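Local coordinates for protein DNA-directed RNA polymerase subunit Rpo11 (Thermoplasma acidophilum, PDB 1XPP) that probably serves as the dimerising small subunit of the archaeal RNA polymerase that transcribes DNA into RNA from the four ribonucleoside triphosphates, at residues 23-28 with 76-81; 33-38 with 53-58. All coordinates share one frame; numbering follows the deposited sequence.

Contact 1: 23-28 with 76-81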
loop_
_atom_site.group_PDB
_atom_site.type_symbol
_atom_site.label_atom_id
_atom_site.label_comp_id
_atom_site.label_asym_id
_atom_site.label_seq_id
_atom_site.Cartn_x
_atom_site.Cartn_y
_atom_site.Cartn_z
ATOM N N ILE D 23 9.362 21.180 -4.264
ATOM C CA ILE D 23 9.543 19.792 -3.921
ATOM C C ILE D 23 8.415 19.016 -4.566
ATOM O O ILE D 23 7.296 19.548 -4.754
ATOM C CB ILE D 23 9.564 19.602 -2.366
ATOM C CG1 ILE D 23 10.155 18.257 -1.989
ATOM C CG2 ILE D 23 8.158 19.834 -1.757
ATOM C CD1 ILE D 23 10.478 18.113 -0.463
ATOM N N THR D 24 8.734 17.784 -4.949
ATOM C CA THR D 24 7.746 16.847 -5.458
ATOM C C THR D 24 7.824 15.572 -4.650
ATOM O O THR D 24 8.915 15.052 -4.402
ATOM C CB THR D 24 8.041 16.501 -6.931
ATOM O OG1 THR D 24 8.124 17.726 -7.651
ATOM C CG2 THR D 24 6.948 15.587 -7.514
ATOM N N VAL D 25 6.654 15.106 -4.222
ATOM C CA VAL D 25 6.532 13.937 -3.391
ATOM C C VAL D 25 5.608 12.929 -4.054
ATOM O O VAL D 25 4.508 13.277 -4.500
ATOM C CB VAL D 25 5.975 14.322 -1.979
ATOM C CG1 VAL D 25 5.942 13.120 -1.073
ATOM C CG2 VAL D 25 6.804 15.418 -1.371
ATOM N N GLU D 26 6.070 11.682 -4.136
ATOM C CA GLU D 26 5.239 10.575 -4.587
ATOM C C GLU D 26 4.477 10.014 -3.390
ATOM O O GLU D 26 5.098 9.736 -2.336
ATOM C CB GLU D 26 6.111 9.488 -5.231
ATOM C CG GLU D 26 5.293 8.487 -6.044
ATOM C CD GLU D 26 6.171 7.487 -6.786
ATOM O OE1 GLU D 26 7.262 7.158 -6.273
ATOM O OE2 GLU D 26 5.751 7.003 -7.859
ATOM N N MET D 27 3.163 9.880 -3.545
ATOM C CA MET D 27 2.241 9.434 -2.493
ATOM C C MET D 27 1.561 8.158 -2.915
ATOM O O MET D 27 0.797 8.148 -3.892
ATOM C CB MET D 27 1.162 10.486 -2.239
ATOM C CG MET D 27 1.664 11.889 -2.241
ATOM S SD MET D 27 2.311 12.238 -0.619
ATOM C CE MET D 27 0.878 12.175 0.497
ATOM N N ILE D 28 1.827 7.078 -2.183
ATOM C CA ILE D 28 1.397 5.752 -2.581
ATOM C C ILE D 28 0.344 5.209 -1.611
ATOM O O ILE D 28 0.532 5.251 -0.392
ATOM C CB ILE D 28 2.624 4.780 -2.667
ATOM C CG1 ILE D 28 3.678 5.366 -3.634
ATOM C CG2 ILE D 28 2.150 3.393 -3.041
ATOM C CD1 ILE D 28 4.910 4.531 -3.861
ATOM N N SER D 76 8.611 22.774 4.488
ATOM C CA SER D 76 7.907 23.474 5.583
ATOM C C SER D 76 6.440 23.790 5.290
ATOM O O SER D 76 5.586 23.719 6.199
ATOM C CB SER D 76 8.645 24.766 5.967
ATOM O OG SER D 76 9.933 24.378 6.411
ATOM N N ALA D 77 6.128 24.155 4.047
ATOM C CA ALA D 77 4.764 24.454 3.667
ATOM C C ALA D 77 3.942 23.174 3.802
ATOM O O ALA D 77 2.823 23.204 4.303
ATOM C CB ALA D 77 4.670 25.042 2.226
ATOM N N ILE D 78 4.490 22.043 3.368
ATOM C CA ILE D 78 3.788 20.771 3.546
ATOM C C ILE D 78 3.558 20.486 5.049
ATOM O O ILE D 78 2.425 20.180 5.457
ATOM C CB ILE D 78 4.506 19.611 2.875
ATOM C CG1 ILE D 78 4.534 19.867 1.359
ATOM C CG2 ILE D 78 3.836 18.270 3.301
ATOM C CD1 ILE D 78 5.365 18.875 0.553
ATOM N N LYS D 79 4.604 20.639 5.854
ATOM C CA LYS D 79 4.465 20.398 7.298
ATOM C C LYS D 79 3.380 21.292 7.912
ATOM O O LYS D 79 2.541 20.795 8.684
ATOM C CB LYS D 79 5.786 20.602 8.047
ATOM C CG LYS D 79 5.657 20.256 9.551
ATOM C CD LYS D 79 6.971 20.363 10.303
ATOM C CE LYS D 79 6.730 20.038 11.789
ATOM N NZ LYS D 79 7.997 20.318 12.540
ATOM N N ARG D 80 3.396 22.593 7.622
ATOM C CA ARG D 80 2.372 23.501 8.191
ATOM C C ARG D 80 0.967 22.998 7.914
ATOM O O ARG D 80 0.072 22.986 8.804
ATOM C CB ARG D 80 2.549 24.945 7.674
ATOM C CG ARG D 80 3.859 25.596 8.214
ATOM C CD ARG D 80 3.954 27.093 7.836
ATOM N NE ARG D 80 4.007 27.391 6.398
ATOM C CZ ARG D 80 5.140 27.477 5.704
ATOM N NH1 ARG D 80 6.317 27.232 6.280
ATOM N NH2 ARG D 80 5.076 27.783 4.402
ATOM N N ALA D 81 0.744 22.578 6.664
ATOM C CA ALA D 81 -0.582 22.119 6.273
ATOM C C ALA D 81 -1.001 20.839 6.956
ATOM O O ALA D 81 -2.171 20.721 7.370
ATOM C CB ALA D 81 -0.668 21.936 4.765
#
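I78 of helix 74-105 reaches I23 and V25 of strand 22-28 with a single methyl group. The I78 CB leaves the helix on the side that faces the strand. CG1 stands anti to the carbonyl carbon (chi1 -63°) and the chain runs on extended (chi2 173°), which carries CD1 outward to the sheet; CG2, the other branch, meets neither strand residue. CB and CG1 make no contact within 4.5 Å, and CD1 alone touches the strand. At the tip, I78 CD1 lies 3.7 Å from I23 CG2 and, more loosely, 4.2 Å from V25 CG2. Here the long helix rests on the antiparallel sheet of the RPB11-like dimerisation domain: I23 and V25 turn their CB atoms to the helix, while T24 between them turns its own to the opposite face. The backbones stay well apart, with 9.5 Å between I23 CA and I78 CA. All three touching residues are buried, and two phenylalanines of the second subunit, another copy of the protein, add to the packing: its F96 packs on V25 and I78, its F100 on I23. On another side of the helix, R80 makes a salt bridge with D45.

Contact 2: 33-38 with 53-58; sequences TLLRTL and YYIKHP
R36, on helix 32-42, and Y53, near the end of strand 48-54, mark the nearest approach of the two backbones, with 6.7 Å between R36 CA and Y53 CA; beyond Y54 the chain leaves the strand for a loop. The R36 side chain lies across one face of the Y53 ring. Its CG makes a CH-pi contact 3.9 Å from the ring centroid, 18° off the normal, and CD continues to the rim, 3.6 Å from Y53 OH. The guanidinium does not stack: its plane stands 78° from that of the ring, with the hydroxyl at its edge. Y53 presents this face because its CG sits between the backbone N and the carbonyl carbon (chi1 57°). Helix 32-42 is one of the two helices laid against the four-stranded antiparallel sheet of the dimerisation domain, and here it meets an outermost strand of this chain; Y53 also touches V39. Cutting the tyrosine back to an alanine would probably leave the R36 methylenes without the ring face they lie on, and the arginine freer to turn. Beside this pair, L35, the residue before R36, sets its CD1 4.0 Å from I55 CD1, and P63 packs on both side chains. I55 CD1 also lies obliquely to the guanidinium, 4.2 Å from R36 NE.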
loop_
_atom_site.group_PDB
_atom_site.type_symbol
_atom_site.label_atom_id
_atom_site.label_comp_id
_atom_site.label_asym_id
_atom_site.label_seq_id
_atom_site.Cartn_x
_atom_site.Cartn_y
_atom_site.Cartn_z
ATOM N N THR D 33 -9.001 11.575 -1.592
ATOM C CA THR D 33 -9.504 12.679 -0.787
ATOM C C THR D 33 -8.436 13.316 0.080
ATOM O O THR D 33 -8.374 14.559 0.189
ATOM C CB THR D 33 -10.731 12.261 0.037
ATOM O OG1 THR D 33 -11.770 11.998 -0.915
ATOM C CG2 THR D 33 -11.221 13.421 0.923
ATOM N N LEU D 34 -7.598 12.474 0.683
ATOM C CA LEU D 34 -6.462 13.002 1.472
ATOM C C LEU D 34 -5.548 13.915 0.631
ATOM O O LEU D 34 -5.180 15.011 1.051
ATOM C CB LEU D 34 -5.643 11.861 2.124
ATOM C CG LEU D 34 -4.458 12.406 2.964
ATOM C CD1 LEU D 34 -4.211 11.605 4.233
ATOM C CD2 LEU D 34 -3.230 12.417 2.125
ATOM N N LEU D 35 -5.213 13.482 -0.579
ATOM C CA LEU D 35 -4.301 14.280 -1.380
ATOM C C LEU D 35 -4.902 15.634 -1.729
ATOM O O LEU D 35 -4.217 16.652 -1.679
ATOM C CB LEU D 35 -3.869 13.515 -2.647
ATOM C CG LEU D 35 -3.355 12.066 -2.397
ATOM C CD1 LEU D 35 -3.003 11.376 -3.709
ATOM C CD2 LEU D 35 -2.176 12.053 -1.508
ATOM N N ARG D 36 -6.177 15.636 -2.127
ATOM C CA ARG D 36 -6.815 16.888 -2.553
ATOM C C ARG D 36 -6.988 17.818 -1.378
ATOM O O ARG D 36 -6.753 19.008 -1.501
ATOM C CB ARG D 36 -8.156 16.587 -3.220
ATOM C CG ARG D 36 -8.015 15.667 -4.402
ATOM C CD ARG D 36 -9.270 15.695 -5.249
ATOM N NE ARG D 36 -9.341 14.515 -6.109
ATOM C CZ ARG D 36 -9.986 13.393 -5.789
ATOM N NH1 ARG D 36 -10.627 13.292 -4.627
ATOM N NH2 ARG D 36 -9.983 12.372 -6.633
ATOM N N THR D 37 -7.348 17.254 -0.216
ATOM C CA THR D 37 -7.509 18.051 1.014
ATOM C C THR D 37 -6.171 18.668 1.416
ATOM O O THR D 37 -6.085 19.836 1.773
ATOM C CB THR D 37 -8.067 17.197 2.177
ATOM O OG1 THR D 37 -9.335 16.691 1.791
ATOM C CG2 THR D 37 -8.248 18.029 3.464
ATOM N N LEU D 38 -5.118 17.873 1.298
ATOM C CA LEU D 38 -3.810 18.365 1.634
ATOM C C LEU D 38 -3.407 19.561 0.765
ATOM O O LEU D 38 -2.911 20.575 1.257
ATOM C CB LEU D 38 -2.800 17.228 1.528
ATOM C CG LEU D 38 -1.361 17.635 1.807
ATOM C CD1 LEU D 38 -1.184 18.286 3.192
ATOM C CD2 LEU D 38 -0.440 16.437 1.632
ATOM N N TYR D 53 -1.840 18.614 -7.089
ATOM C CA TYR D 53 -1.809 17.160 -7.055
ATOM C C TYR D 53 -1.933 16.633 -8.459
ATOM O O TYR D 53 -2.574 17.269 -9.324
ATOM C CB TYR D 53 -2.931 16.578 -6.192
ATOM C CG TYR D 53 -4.332 16.985 -6.590
ATOM C CD1 TYR D 53 -5.026 16.289 -7.604
ATOM C CD2 TYR D 53 -4.966 18.039 -5.952
ATOM C CE1 TYR D 53 -6.319 16.670 -7.965
ATOM C CE2 TYR D 53 -6.255 18.407 -6.289
ATOM C CZ TYR D 53 -6.923 17.726 -7.297
ATOM O OH TYR D 53 -8.208 18.126 -7.619
ATOM N N TYR D 54 -1.370 15.449 -8.646
ATOM C CA TYR D 54 -1.455 14.726 -9.917
ATOM C C TYR D 54 -1.916 13.335 -9.582
ATOM O O TYR D 54 -1.193 12.539 -8.966
ATOM C CB TYR D 54 -0.126 14.693 -10.641
ATOM C CG TYR D 54 0.471 16.068 -10.820
ATOM C CD1 TYR D 54 1.323 16.626 -9.848
ATOM C CD2 TYR D 54 0.151 16.834 -11.939
ATOM C CE1 TYR D 54 1.888 17.904 -10.033
ATOM C CE2 TYR D 54 0.692 18.088 -12.115
ATOM C CZ TYR D 54 1.550 18.615 -11.173
ATOM O OH TYR D 54 2.050 19.869 -11.425
ATOM N N ILE D 55 -3.151 13.036 -9.965
ATOM C CA ILE D 55 -3.690 11.740 -9.636
ATOM C C ILE D 55 -4.073 11.029 -10.913
ATOM O O ILE D 55 -3.493 9.983 -11.239
ATOM C CB ILE D 55 -4.871 11.860 -8.675
ATOM C CG1 ILE D 55 -4.388 12.405 -7.338
ATOM C CG2 ILE D 55 -5.543 10.496 -8.477
ATOM C CD1 ILE D 55 -5.496 12.908 -6.414
ATOM N N LYS D 56 -5.059 11.568 -11.624
ATOM C CA LYS D 56 -5.370 10.949 -12.921
ATOM C C LYS D 56 -4.724 11.588 -14.137
ATOM O O LYS D 56 -4.686 10.983 -15.219
ATOM C CB LYS D 56 -6.854 10.729 -13.128
ATOM C CG LYS D 56 -7.758 11.798 -12.640
ATOM C CD LYS D 56 -8.939 11.120 -11.957
ATOM C CE LYS D 56 -8.523 10.546 -10.601
ATOM N NZ LYS D 56 -9.363 9.388 -10.163
ATOM N N HIS D 57 -4.177 12.784 -13.978
ATOM C CA HIS D 57 -3.454 13.408 -15.075
ATOM C C HIS D 57 -2.140 13.954 -14.547
ATOM O O HIS D 57 -2.125 14.519 -13.451
ATOM C CB HIS D 57 -4.283 14.554 -15.678
ATOM C CG HIS D 57 -5.699 14.178 -15.950
ATOM N ND1 HIS D 57 -6.045 13.237 -16.894
ATOM C CD2 HIS D 57 -6.857 14.571 -15.364
ATOM C CE1 HIS D 57 -7.359 13.074 -16.888
ATOM N NE2 HIS D 57 -7.872 13.874 -15.971
ATOM N N PRO D 58 -1.021 13.754 -15.274
ATOM C CA PRO D 58 -0.862 12.997 -16.535
ATOM C C PRO D 58 -0.796 11.525 -16.162
ATOM O O PRO D 58 -1.232 11.142 -15.050
ATOM C CB PRO D 58 0.482 13.493 -17.046
ATOM C CG PRO D 58 1.285 13.700 -15.764
ATOM C CD PRO D 58 0.273 14.296 -14.804
#

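In the fold
From the N terminus the chain runs up strand 12-19 and back along strand 22-28, which provides the first half of contact 1. Helix 32-42 follows, and contact 2 closes a short loop of 14 residues when strand 48-54 comes back beside that helix. Only after strand 64-69 does helix 74-105 close contact 1, spanning 47 residues, so the shorter loop is nested within the longer one. The two contacts, with centres about 12 Å apart, tie both helices to the same sheet. Their segments also touch one another: M27 CE lies 3.7 Å from L35 CD2, and A81 CB packs on L38 CD1. F96 of the second subunit reaches residues in the segments of both.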